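PDB 3HJ9: oxidoreductase from Ralstonia eutropha, which binds flavin mononucleotide between two subunits and probably acts as an oxidoreductase of the nitroreductase family. Local coordinates for residues 40-43 with 44-48; 86-90 with 91-95; 98-102 with 103-107; 150-153 with 154-157; 186-190 with 191-195. All blocks are in the same frame, centred on the assembly; numbering follows the deposited sequence.

Along the chain the five contacts follow one another in series, each a local turn, hairpin or helix start. Contact 1 begins helix 42-48, remote from the rest: its centre is about 34 Å from that of contact 4 and about 32 Å from that of contact 5. Contacts 2 and 3 share strand 94-100 of the antiparallel sheet, with centres about 22 Å apart. Met151 of contact 4, which leads into helix 156-177, packs against contact 2, and one conformer of Glu157 reaches Arg190 of contact 5 in a salt bridge. Contacts 2 and 5 touch different flavins. All but contact 3 meet the second subunit, consistent with cofactor sites built by the dimer.

Contact 1. Residues 40-43 with 44-48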
# COMPACT_ATOMS: atom_id res chain seq x y z
N MSE A 40 5.32 -12.42 14.51
CA MSE A 40 4.86 -11.31 15.34
C MSE A 40 3.42 -10.95 15.00
O MSE A 40 3.09 -10.96 13.82
CB MSE A 40 5.74 -10.06 15.15
CG MSE A 40 5.41 -8.89 16.11
SE MSE A 40 6.41 -7.29 15.62
CE MSE A 40 8.12 -7.79 16.47
N PRO A 41 2.57 -10.68 16.02
CA PRO A 41 1.19 -10.25 15.75
C PRO A 41 1.12 -9.02 14.83
O PRO A 41 1.96 -8.14 14.97
CB PRO A 41 0.67 -9.87 17.13
CG PRO A 41 1.42 -10.75 18.08
CD PRO A 41 2.79 -10.91 17.46
N LEU A 42 0.16 -8.99 13.91
CA LEU A 42 -0.08 -7.84 12.99
C LEU A 42 -0.06 -6.52 13.74
O LEU A 42 0.60 -5.59 13.29
CB LEU A 42 -1.46 -7.94 12.28
CG LEU A 42 -1.88 -6.73 11.42
CD1 LEU A 42 -0.98 -6.62 10.21
CD2 LEU A 42 -3.34 -6.77 11.02
N MSE A 43 -0.80 -6.45 14.85
CA MSE A 43 -0.88 -5.24 15.68
C MSE A 43 0.53 -4.80 16.10
O MSE A 43 0.86 -3.62 15.96
CB MSE A 43 -1.82 -5.38 16.87
CG MSE A 43 -3.30 -5.59 16.48
SE MSE A 43 -4.06 -4.14 15.42
CE MSE A 43 -4.44 -2.81 16.81
N GLY A 44 1.38 -5.75 16.52
CA GLY A 44 2.79 -5.44 16.82
C GLY A 44 3.56 -4.86 15.63
O GLY A 44 4.33 -3.90 15.79
N THR A 45 3.36 -5.43 14.44
CA THR A 45 4.05 -4.96 13.26
C THR A 45 3.61 -3.55 12.86
O THR A 45 4.44 -2.78 12.40
CB THR A 45 3.97 -5.91 12.06
OG1 THR A 45 2.66 -5.89 11.52
CG2 THR A 45 4.40 -7.35 12.43
N LEU A 46 2.33 -3.22 13.05
CA LEU A 46 1.83 -1.86 12.77
C LEU A 46 2.49 -0.78 13.71
O LEU A 46 2.82 0.34 13.27
CB LEU A 46 0.30 -1.81 12.89
CG LEU A 46 -0.44 -2.55 11.77
CD1 LEU A 46 -1.90 -2.78 12.09
CD2 LEU A 46 -0.29 -1.81 10.43
N TRP A 47 2.67 -1.15 14.98
CA TRP A 47 3.36 -0.28 15.94
C TRP A 47 4.82 -0.02 15.55
O TRP A 47 5.28 1.08 15.73
CB TRP A 47 3.33 -0.84 17.38
CG TRP A 47 2.04 -0.60 18.08
CD1 TRP A 47 1.06 -1.52 18.35
CD2 TRP A 47 1.55 0.64 18.57
NE1 TRP A 47 0.01 -0.93 18.99
CE2 TRP A 47 0.27 0.40 19.14
CE3 TRP A 47 2.07 1.94 18.60
CZ2 TRP A 47 -0.50 1.42 19.73
CZ3 TRP A 47 1.30 2.96 19.18
CH2 TRP A 47 0.03 2.69 19.74
N LEU A 48 5.50 -1.03 15.00
CA LEU A 48 6.91 -0.95 14.66
C LEU A 48 7.19 -0.58 13.20
O LEU A 48 8.36 -0.47 12.80
CB LEU A 48 7.60 -2.29 15.01
CG LEU A 48 7.59 -2.74 16.47
CD1 LEU A 48 8.12 -4.19 16.65
CD2 LEU A 48 8.39 -1.75 17.31
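Selenomethionine Met40 reaches forward along the first turn of helix 42-48, its chain running past Thr45 in the opposite direction and meeting Leu48 at about a right angle. Met40 CG lies anti to the backbone N (chi1 -173°), and the chain stays extended until it bends at chi3; Met40 SE rests 3.8 Å from Thr45 CG2 and also lies next to the backbone of Gly44. Beyond the bend, Met40 CE touches Leu48 CD1 at 3.6 Å. Thr45 turns its two branches to different tasks: the methyl faces Met40, while OG1 donates to Leu42 O at 2.7 Å, tilted somewhat from the carbonyl plane. Leu42 O also receives Leu46 N at 2.9 Å, almost in line with the carbonyl bond, and two donors thus grip it. Pro41 O, of the N-cap residue, accepts from Thr45 N at 3.1 Å, the donor lying in the carbonyl plane. On another flank Leu46 CD1 lies 4.0 Å from Leu42 CG and 4.2 Å from Met43 SE, Leu46 crossing each of them at a slant. Trp47 brings CD1 to 3.2 Å from Met43 O, while its NE1 bonds to Arg36 O of the second subunit. The turn thus starts a short helix at the dimer interface: Met40, Thr45 and Leu46 pack on Leu173 and Ser177 of helix 156-177, and Leu42 meets Leu42 of the second subunit.

Contact 2. Residues 86-90 with 91-95; sequences PSPYG and ETVID. With FMN (flavin mononucleotide), chain F.
From Ser87 to Glu91 the backbone folds into two overlapping turns, with Gly90 N bonded to Ser87 O and Glu91 N to Pro88 O at 3.2 Å. Tyr89 and Gly90 both have positive phi (55° and 71°), which swings the chain round before an inverse gamma turn centred on Thr92 leads to strand 94-100. Ser87 OG spans the bend and donates to Glu91 O at 2.8 Å, approaching from above the carbonyl plane; chi1 of 68° puts the hydroxyl between its own backbone N and carbonyl carbon, facing that oxygen. This turn is a wall of the flavin pocket, as in a nitroreductase-family dimer: Ser87 N donates to the ribityl O3' of FMN at 3.3 Å, and Arg49, Ser51 and Arg53 of the second subunit bind the same cofactor. Pro88 has two neighbours for its CD, the dimethylbenzene methyl C8M of FMN at 3.7 Å and Val93 CG2 at 3.8 Å. The proline ring and the valine methyls point at each other, Val93 CG1 lying near Pro88 CG. More loosely, Tyr89 CB lies 4.1 Å from Glu91 CG, while the phenol leads off to the second subunit, where its OH bonds to Tyr10 N and its ring meets Trp187.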
# COMPACT_ATOMS: atom_id res chain seq x y z
N PRO A 86 -3.72 -6.85 -3.13
CA PRO A 86 -4.73 -6.70 -4.18
C PRO A 86 -4.13 -6.18 -5.50
O PRO A 86 -2.98 -5.73 -5.57
CB PRO A 86 -5.70 -5.70 -3.58
CG PRO A 86 -4.78 -4.82 -2.73
CD PRO A 86 -3.80 -5.75 -2.14
N SER A 87 -4.93 -6.28 -6.55
CA SER A 87 -4.57 -5.75 -7.87
C SER A 87 -5.83 -5.49 -8.69
O SER A 87 -6.72 -6.31 -8.63
CB SER A 87 -3.63 -6.71 -8.62
OG SER A 87 -4.30 -7.92 -8.98
N PRO A 88 -5.88 -4.39 -9.48
CA PRO A 88 -7.07 -4.05 -10.27
C PRO A 88 -7.48 -5.18 -11.23
O PRO A 88 -6.60 -5.76 -11.89
CB PRO A 88 -6.63 -2.79 -11.03
CG PRO A 88 -5.21 -2.91 -11.13
CD PRO A 88 -4.75 -3.52 -9.84
N TYR A 89 -8.76 -5.53 -11.24
CA TYR A 89 -9.30 -6.65 -12.05
C TYR A 89 -8.63 -8.03 -11.82
O TYR A 89 -8.80 -8.94 -12.62
CB TYR A 89 -9.26 -6.34 -13.57
CG TYR A 89 -10.22 -5.32 -14.12
CD1 TYR A 89 -11.56 -5.27 -13.72
CD2 TYR A 89 -9.83 -4.51 -15.20
CE1 TYR A 89 -12.45 -4.35 -14.29
CE2 TYR A 89 -10.71 -3.60 -15.79
CZ TYR A 89 -12.01 -3.53 -15.33
OH TYR A 89 -12.85 -2.61 -15.90
N GLY A 90 -7.85 -8.21 -10.76
CA GLY A 90 -7.12 -9.47 -10.54
C GLY A 90 -5.94 -9.71 -11.49
O GLY A 90 -5.30 -10.76 -11.41
N GLU A 91 -5.64 -8.76 -12.38
CA GLU A 91 -4.53 -8.82 -13.33
C GLU A 91 -3.29 -8.56 -12.51
O GLU A 91 -3.33 -7.76 -11.59
CB GLU A 91 -4.61 -7.68 -14.39
CG GLU A 91 -5.79 -7.72 -15.35
CD GLU A 91 -5.61 -8.63 -16.57
OE1 GLU A 91 -4.46 -8.90 -17.02
OE2 GLU A 91 -6.65 -9.03 -17.13
N THR A 92 -2.19 -9.19 -12.87
CA THR A 92 -0.94 -8.97 -12.17
C THR A 92 -0.32 -7.73 -12.78
O THR A 92 0.45 -7.83 -13.71
CB THR A 92 0.03 -10.18 -12.31
OG1 THR A 92 -0.68 -11.39 -12.05
CG2 THR A 92 1.24 -10.03 -11.34
N VAL A 93 -0.64 -6.55 -12.28
CA VAL A 93 -0.11 -5.33 -12.89
C VAL A 93 1.34 -5.03 -12.47
O VAL A 93 2.07 -4.41 -13.25
CB VAL A 93 -1.06 -4.12 -12.69
CG1 VAL A 93 -2.43 -4.45 -13.35
CG2 VAL A 93 -1.18 -3.70 -11.18
N ILE A 94 1.75 -5.49 -11.29
CA ILE A 94 3.08 -5.27 -10.74
C ILE A 94 3.87 -6.59 -10.66
O ILE A 94 3.38 -7.57 -10.14
CB ILE A 94 3.00 -4.62 -9.31
CG1 ILE A 94 2.38 -3.21 -9.37
CG2 ILE A 94 4.36 -4.53 -8.64
CD1 ILE A 94 3.17 -2.17 -10.23
N ASP A 95 5.11 -6.56 -11.19
CA ASP A 95 6.08 -7.62 -11.08
C ASP A 95 7.14 -7.10 -10.13
O ASP A 95 7.56 -5.93 -10.21
CB ASP A 95 6.75 -7.94 -12.43
CG ASP A 95 5.82 -8.61 -13.43
OD1 ASP A 95 4.84 -9.29 -13.04
OD2 ASP A 95 6.07 -8.46 -14.65
N1 FMN F . -12.61 -4.13 -6.84
C2 FMN F . -13.86 -3.66 -7.17
O2 FMN F . -14.85 -4.37 -7.03
N3 FMN F . -14.01 -2.35 -7.63
C4 FMN F . -12.92 -1.54 -7.81
O4 FMN F . -13.12 -0.37 -8.21
C4A FMN F . -11.65 -2.01 -7.50
N5 FMN F . -10.56 -1.18 -7.64
C5A FMN F . -9.28 -1.58 -7.29
C6 FMN F . -8.22 -0.67 -7.46
C7 FMN F . -6.92 -1.06 -7.11
C7M FMN F . -5.79 -0.09 -7.28
C8 FMN F . -6.69 -2.34 -6.61
C8M FMN F . -5.31 -2.81 -6.23
C9 FMN F . -7.74 -3.23 -6.44
C9A FMN F . -9.08 -2.88 -6.78
N10 FMN F . -10.20 -3.75 -6.64
C10 FMN F . -11.49 -3.32 -7.00
C1' FMN F . -10.05 -5.12 -6.08
C2' FMN F . -9.48 -6.12 -7.04
O2' FMN F . -10.47 -6.40 -7.99
C3' FMN F . -9.02 -7.38 -6.30
O3' FMN F . -7.96 -7.00 -5.48
C4' FMN F . -8.67 -8.54 -7.27
O4' FMN F . -9.87 -9.00 -7.81
C5' FMN F . -8.03 -9.77 -6.65
O5' FMN F . -8.81 -10.20 -5.55
P FMN F . -8.10 -10.23 -4.10
O1P FMN F . -6.66 -10.67 -4.11
O2P FMN F . -8.06 -8.82 -3.50
O3P FMN F . -9.01 -11.10 -3.28

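Contact 3. Residues 98-102 with 103-107; sequences VALPA and GLYRY
Leu100 and Tyr105 each hold CG beside the backbone N (chi1 -69° and -70°), and their side chains cross at about a right angle with Leu100 CD1 4.1 Å from Tyr105 CD1. Val98 stands on this side of the strands. The tyrosine ring turns its edge toward Val98 O, and its hydroxyl bonds beyond the hairpin to Glu26 O. On the opposite face, with Ala99, Leu104 swings CG anti to its N (chi1 175°), which carries CD1 to 3.7 Å from Val98 O and 4.3 Å from Ala99 CB. Val98 N to Tyr105 O spans 2.7 Å and Tyr105 N to Val98 O 2.8 Å, the reciprocal bonds of a hydrogen-bonded pair. Leu100 N meets Gly103 O at 2.9 Å, whereas Gly103 N returns to Leu100 O at 3.1 Å from above the carbonyl plane. Gly103 adopts a backbone shape in which a side chain would press on Ala102 O. Leu69 of helix 62-73 and Leu114 of strand 113-116 pack on the side bearing Val98. Pairing strands 94-100 and 103-108 through a type I turn at Leu100-Gly103, this is a tight beta hairpin with a two-residue loop in the antiparallel sheet of the nitroreductase-like fold.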
# COMPACT_ATOMS: atom_id res chain seq x y z
N VAL A 98 14.18 -8.07 -7.83
CA VAL A 98 15.07 -8.00 -6.67
C VAL A 98 16.50 -7.76 -7.15
O VAL A 98 17.03 -8.59 -7.91
CB VAL A 98 15.05 -9.34 -5.84
CG1 VAL A 98 15.68 -9.12 -4.49
CG2 VAL A 98 13.65 -9.90 -5.67
N ALA A 99 17.12 -6.65 -6.72
CA ALA A 99 18.53 -6.38 -7.04
C ALA A 99 19.35 -6.96 -5.91
O ALA A 99 19.27 -6.46 -4.78
CB ALA A 99 18.81 -4.89 -7.22
N LEU A 100 20.07 -8.05 -6.19
CA LEU A 100 21.00 -8.66 -5.25
C LEU A 100 22.42 -8.39 -5.76
O LEU A 100 22.60 -8.06 -6.95
CB LEU A 100 20.79 -10.16 -5.16
CG LEU A 100 19.48 -10.61 -4.51
CD1 LEU A 100 19.19 -12.07 -4.91
CD2 LEU A 100 19.51 -10.39 -2.97
N PRO A 101 23.44 -8.56 -4.89
CA PRO A 101 24.83 -8.40 -5.40
C PRO A 101 25.18 -9.39 -6.54
O PRO A 101 25.96 -9.05 -7.42
CB PRO A 101 25.70 -8.67 -4.17
CG PRO A 101 24.84 -8.46 -2.98
CD PRO A 101 23.40 -8.77 -3.43
N ALA A 102 24.61 -10.60 -6.52
CA ALA A 102 24.84 -11.59 -7.58
C ALA A 102 23.99 -11.38 -8.85
O ALA A 102 24.22 -12.07 -9.82
CB ALA A 102 24.63 -13.00 -7.03
N GLY A 103 23.03 -10.46 -8.84
CA GLY A 103 22.19 -10.26 -10.02
C GLY A 103 20.84 -9.64 -9.75
O GLY A 103 20.40 -9.57 -8.60
N LEU A 104 20.22 -9.14 -10.83
CA LEU A 104 18.85 -8.62 -10.82
C LEU A 104 17.96 -9.80 -11.18
O LEU A 104 18.13 -10.41 -12.26
CB LEU A 104 18.62 -7.48 -11.83
CG LEU A 104 17.16 -6.96 -11.94
CD1 LEU A 104 16.71 -6.20 -10.68
CD2 LEU A 104 16.98 -6.12 -13.19
N TYR A 105 16.98 -10.09 -10.32
CA TYR A 105 16.03 -11.18 -10.52
C TYR A 105 14.60 -10.73 -10.55
O TYR A 105 14.29 -9.71 -9.96
CB TYR A 105 16.17 -12.21 -9.38
CG TYR A 105 17.46 -12.98 -9.43
CD1 TYR A 105 18.65 -12.43 -8.95
CD2 TYR A 105 17.51 -14.25 -10.01
CE1 TYR A 105 19.87 -13.14 -9.03
CE2 TYR A 105 18.72 -14.97 -10.08
CZ TYR A 105 19.88 -14.43 -9.60
OH TYR A 105 21.04 -15.15 -9.70
N ARG A 106 13.74 -11.49 -11.24
CA ARG A 106 12.30 -11.28 -11.22
C ARG A 106 11.72 -12.42 -10.36
O ARG A 106 12.03 -13.60 -10.57
CB ARG A 106 11.66 -11.31 -12.61
CG ARG A 106 10.19 -10.87 -12.60
CD ARG A 106 9.60 -10.82 -13.97
NE ARG A 106 9.59 -12.15 -14.58
CZ ARG A 106 9.38 -12.40 -15.88
NH1 ARG A 106 9.14 -11.44 -16.78
NH2 ARG A 106 9.41 -13.67 -16.30
N TYR A 107 10.89 -12.03 -9.40
CA TYR A 107 10.18 -12.97 -8.55
C TYR A 107 8.98 -13.52 -9.31
O TYR A 107 8.17 -12.76 -9.80
CB TYR A 107 9.72 -12.31 -7.26
CG TYR A 107 8.89 -13.20 -6.39
CD1 TYR A 107 9.44 -14.34 -5.81
CD2 TYR A 107 7.55 -12.91 -6.12
CE1 TYR A 107 8.66 -15.19 -4.98
CE2 TYR A 107 6.77 -13.74 -5.29
CZ TYR A 107 7.33 -14.88 -4.73
OH TYR A 107 6.58 -15.70 -3.94

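Contact 4. Residues 150-153 with 154-157; sequences EMPP and KLRE
Past Lys154, which follows Pro153 and bends its side chain at chi3 on the exposed surface, Leu155 turns back to Pro152. Leu155 N donates to Pro152 O at 3.1 Å from above the carbonyl plane, while Leu155 CD1 meets Pro152 CG at 4.0 Å, and the leucine packs on Arg190 of the second subunit. Arg156 carries the main grip. Arg156 N bonds to Pro153 O at 3.2 Å, but the side chain, extended from CG to NE, doubles back across Pro153 to the carbonyl of selenomethionine Met151. Arg156 NE and NH2 both donate to Met151 O, side-on and near the guanidinium plane, at 3.2 Å from NE and 3.0 Å from NH2. The NH2 bond runs nearly straight out from the carbonyl, and NE approaches from above its plane. Pro153 CA sits over one guanidinium face, 3.5 Å from the plane and toward its rim. At Glu157 the backbone N is linked to Pro153 O by a water, and in one of its two conformers OE1 forms a salt bridge with Arg190. Two donors on Met151 O and a proline on one face hold the guanidinium flat against the entry turn of helix 156-177, where the carbonyl dipole probably offers its positive charge partial electrostatic compensation.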
# COMPACT_ATOMS: atom_id res chain seq x y z
N GLU A 150 -7.15 -2.65 -20.72
CA GLU A 150 -8.65 -2.61 -20.58
C GLU A 150 -9.07 -1.67 -19.42
O GLU A 150 -10.25 -1.54 -19.15
CB GLU A 150 -9.25 -4.03 -20.44
CG GLU A 150 -9.11 -4.91 -21.71
N MSE A 151 -8.10 -1.01 -18.76
CA MSE A 151 -8.36 -0.06 -17.67
C MSE A 151 -8.29 1.38 -18.22
O MSE A 151 -7.42 1.69 -19.04
CB MSE A 151 -7.34 -0.24 -16.55
CG MSE A 151 -7.28 -1.67 -16.00
SE MSE A 151 -5.77 -1.91 -14.84
CE MSE A 151 -5.68 -3.88 -14.97
N PRO A 152 -9.17 2.29 -17.71
CA PRO A 152 -9.16 3.67 -18.25
C PRO A 152 -7.76 4.29 -18.08
O PRO A 152 -7.15 4.14 -17.00
CB PRO A 152 -10.21 4.39 -17.38
CG PRO A 152 -10.94 3.30 -16.64
CD PRO A 152 -9.88 2.27 -16.42
N PRO A 153 -7.22 4.90 -19.15
CA PRO A 153 -5.84 5.37 -19.13
C PRO A 153 -5.44 6.32 -17.99
O PRO A 153 -4.34 6.15 -17.42
CB PRO A 153 -5.68 6.04 -20.50
CG PRO A 153 -7.05 6.28 -20.98
CD PRO A 153 -7.83 5.16 -20.46
N LYS A 154 -6.32 7.26 -17.67
CA LYS A 154 -6.06 8.24 -16.61
C LYS A 154 -6.01 7.65 -15.20
O LYS A 154 -5.56 8.34 -14.29
CB LYS A 154 -7.02 9.43 -16.69
CG LYS A 154 -6.82 10.28 -17.95
CD LYS A 154 -7.67 11.55 -17.96
CE LYS A 154 -9.15 11.22 -18.20
NZ LYS A 154 -9.97 12.44 -18.37
N LEU A 155 -6.45 6.40 -15.01
CA LEU A 155 -6.38 5.71 -13.71
C LEU A 155 -5.23 4.73 -13.58
O LEU A 155 -5.03 4.24 -12.46
CB LEU A 155 -7.70 4.98 -13.40
CG LEU A 155 -8.92 5.86 -13.20
CD1 LEU A 155 -10.16 5.01 -13.09
CD2 LEU A 155 -8.72 6.72 -11.98
N ARG A 156 -4.46 4.48 -14.65
CA ARG A 156 -3.38 3.49 -14.63
C ARG A 156 -2.27 3.82 -13.65
O ARG A 156 -1.79 2.91 -12.95
CB ARG A 156 -2.78 3.22 -16.01
CG ARG A 156 -3.76 2.58 -16.95
CD ARG A 156 -3.18 2.46 -18.33
NE ARG A 156 -4.26 2.19 -19.26
CZ ARG A 156 -4.25 2.39 -20.57
NH1 ARG A 156 -3.17 2.89 -21.21
NH2 ARG A 156 -5.36 2.10 -21.25
N GLU A 157 -1.86 5.09 -13.58
CA GLU A 157 -0.79 5.47 -12.63
C GLU A 157 -1.29 5.29 -11.21
O GLU A 157 -0.54 4.77 -10.39
CB GLU A 157 -0.23 6.89 -12.83
CG GLU A 157 0.92 7.23 -11.83
CD GLU A 157 2.11 6.26 -11.87
OE1 GLU A 157 2.90 6.34 -12.83
OE2 GLU A 157 2.29 5.45 -10.92
O HOH W 1 -2.44 6.92 -15.74

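Contact 5. Residues 186-190 with 191-195. With FMN (flavin mononucleotide), chain C.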
# COMPACT_ATOMS: atom_id res chain seq x y z
N GLY A 186 10.27 6.42 -4.13
CA GLY A 186 9.50 6.81 -5.30
C GLY A 186 10.23 7.77 -6.19
O GLY A 186 9.77 8.02 -7.29
N TRP A 187 11.31 8.36 -5.69
CA TRP A 187 12.17 9.20 -6.50
C TRP A 187 13.02 8.29 -7.37
O TRP A 187 14.16 7.94 -7.01
CB TRP A 187 13.04 10.11 -5.64
CG TRP A 187 12.35 11.35 -5.27
CD1 TRP A 187 11.55 11.56 -4.19
CD2 TRP A 187 12.40 12.57 -5.99
NE1 TRP A 187 11.12 12.87 -4.18
CE2 TRP A 187 11.63 13.51 -5.27
CE3 TRP A 187 13.05 12.97 -7.17
CZ2 TRP A 187 11.46 14.82 -5.71
CZ3 TRP A 187 12.88 14.30 -7.60
CH2 TRP A 187 12.11 15.20 -6.87
N LEU A 188 12.44 7.93 -8.52
CA LEU A 188 13.07 7.06 -9.52
C LEU A 188 13.22 7.77 -10.84
O LEU A 188 12.27 8.40 -11.28
CB LEU A 188 12.22 5.78 -9.75
CG LEU A 188 11.88 4.86 -8.58
CD1 LEU A 188 11.19 3.57 -9.15
CD2 LEU A 188 13.11 4.50 -7.74
N ASN A 189 14.41 7.71 -11.44
CA ASN A 189 14.61 8.09 -12.83
C ASN A 189 14.14 6.82 -13.56
O ASN A 189 14.91 5.87 -13.79
CB ASN A 189 16.08 8.46 -13.13
CG ASN A 189 16.28 8.95 -14.55
OD1 ASN A 189 15.53 8.55 -15.47
ND2 ASN A 189 17.23 9.86 -14.74
N ARG A 190 12.84 6.79 -13.88
CA ARG A 190 12.21 5.55 -14.36
C ARG A 190 12.81 5.02 -15.66
O ARG A 190 13.10 3.84 -15.76
CB ARG A 190 10.68 5.71 -14.49
CG ARG A 190 10.01 6.09 -13.22
CD ARG A 190 8.56 6.23 -13.44
NE ARG A 190 7.84 6.46 -12.20
CZ ARG A 190 6.51 6.56 -12.10
NH1 ARG A 190 5.74 6.46 -13.17
NH2 ARG A 190 5.95 6.77 -10.91
N ARG A 191 13.04 5.91 -16.62
CA ARG A 191 13.63 5.50 -17.89
C ARG A 191 15.08 4.99 -17.78
O ARG A 191 15.45 4.00 -18.45
CB ARG A 191 13.53 6.61 -18.93
CG ARG A 191 12.08 6.91 -19.34
CD ARG A 191 12.09 8.04 -20.32
NE ARG A 191 12.83 7.68 -21.54
CZ ARG A 191 13.39 8.53 -22.40
NH1 ARG A 191 13.35 9.86 -22.23
NH2 ARG A 191 14.02 8.02 -23.45
N GLN A 192 15.88 5.67 -16.97
CA GLN A 192 17.26 5.26 -16.73
C GLN A 192 17.30 3.89 -16.03
O GLN A 192 18.06 3.01 -16.44
CB GLN A 192 17.95 6.31 -15.89
CG GLN A 192 19.37 6.06 -15.53
CD GLN A 192 19.94 7.26 -14.81
OE1 GLN A 192 20.33 8.23 -15.46
NE2 GLN A 192 19.96 7.21 -13.48
N LEU A 193 16.50 3.72 -14.99
CA LEU A 193 16.43 2.47 -14.26
C LEU A 193 15.87 1.35 -15.15
O LEU A 193 16.39 0.25 -15.10
CB LEU A 193 15.61 2.60 -12.96
CG LEU A 193 15.58 1.36 -12.03
CD1 LEU A 193 17.02 0.93 -11.68
CD2 LEU A 193 14.77 1.66 -10.77
N ALA A 194 14.86 1.64 -15.97
CA ALA A 194 14.27 0.65 -16.90
C ALA A 194 15.36 0.13 -17.87
O ALA A 194 15.46 -1.07 -18.10
CB ALA A 194 13.10 1.23 -17.68
N GLU A 195 16.18 1.04 -18.39
CA GLU A 195 17.33 0.70 -19.25
C GLU A 195 18.35 -0.21 -18.52
O GLU A 195 18.79 -1.22 -19.07
CB GLU A 195 18.01 1.99 -19.76
CG GLU A 195 19.42 1.86 -20.35
CD GLU A 195 19.50 0.95 -21.54
OE1 GLU A 195 18.46 0.77 -22.21
OE2 GLU A 195 20.62 0.45 -21.85
N1 FMN C . 12.04 8.00 1.29
C2 FMN C . 13.25 8.26 0.68
O2 FMN C . 14.28 8.34 1.36
N3 FMN C . 13.30 8.41 -0.70
C4 FMN C . 12.14 8.35 -1.47
O4 FMN C . 12.24 8.49 -2.69
C4A FMN C . 10.91 8.09 -0.85
N5 FMN C . 9.75 8.00 -1.58
C5A FMN C . 8.54 7.67 -0.98
C6 FMN C . 7.42 7.56 -1.79
C7 FMN C . 6.18 7.25 -1.21
C7M FMN C . 4.96 7.14 -2.09
C8 FMN C . 6.06 7.06 0.17
C8M FMN C . 4.73 6.75 0.78
C9 FMN C . 7.20 7.19 0.99
C9A FMN C . 8.46 7.49 0.43
N10 FMN C . 9.63 7.61 1.17
C10 FMN C . 10.86 7.91 0.55
C1' FMN C . 9.67 7.35 2.65
C2' FMN C . 9.23 8.53 3.49
O2' FMN C . 10.21 9.54 3.48
C3' FMN C . 8.97 8.02 4.90
O3' FMN C . 7.82 7.20 4.85
C4' FMN C . 8.78 9.22 5.84
O4' FMN C . 10.08 9.71 6.14
C5' FMN C . 8.03 8.88 7.12
O5' FMN C . 8.84 7.95 7.84
P FMN C . 8.23 6.54 8.28
O1P FMN C . 6.85 6.65 8.87
O2P FMN C . 8.15 5.66 7.05
O3P FMN C . 9.18 5.95 9.32
O HOH W 2 12.44 8.72 -16.58
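Asn189 caps the start of helix 190-196 by accepting Gln192 N on OD1 at 3.3 Å, the donor standing above the plane of the side-chain carbonyl. Its CG is anti to the backbone N (chi1 -176°), which carries the amide over Gln192: Asn189 OD1 also lies 3.3 Å from Gln192 CB, and the two amide groups stack with planes 26° apart. This is the close part, firmed by two backbone bonds, Leu193 N to Asn189 O at 2.9 Å and Ala194 N to Arg190 O at 2.8 Å. By contrast Leu188 CD1 only brushes Leu193 CD2 at 4.4 Å. The exposed side carries Arg191, whose N is joined to Asn189 OD1 through a water, so the cap serves two amides of the first turn, one of them indirectly. Ahead of the cap, Trp187 N donates to the flavin O4 at 3.1 Å, with Gly186 N adding a weak bond to the same atom; the edge of the Trp187 ring faces O4. The segment thus runs from strand 181-185 past FMN into helix 190-196, with Leu188 and Ala194 packed on strand 203-212, Leu193 on Met125, and Trp187 bonded through NE1 to Tyr89 OH of the second subunit.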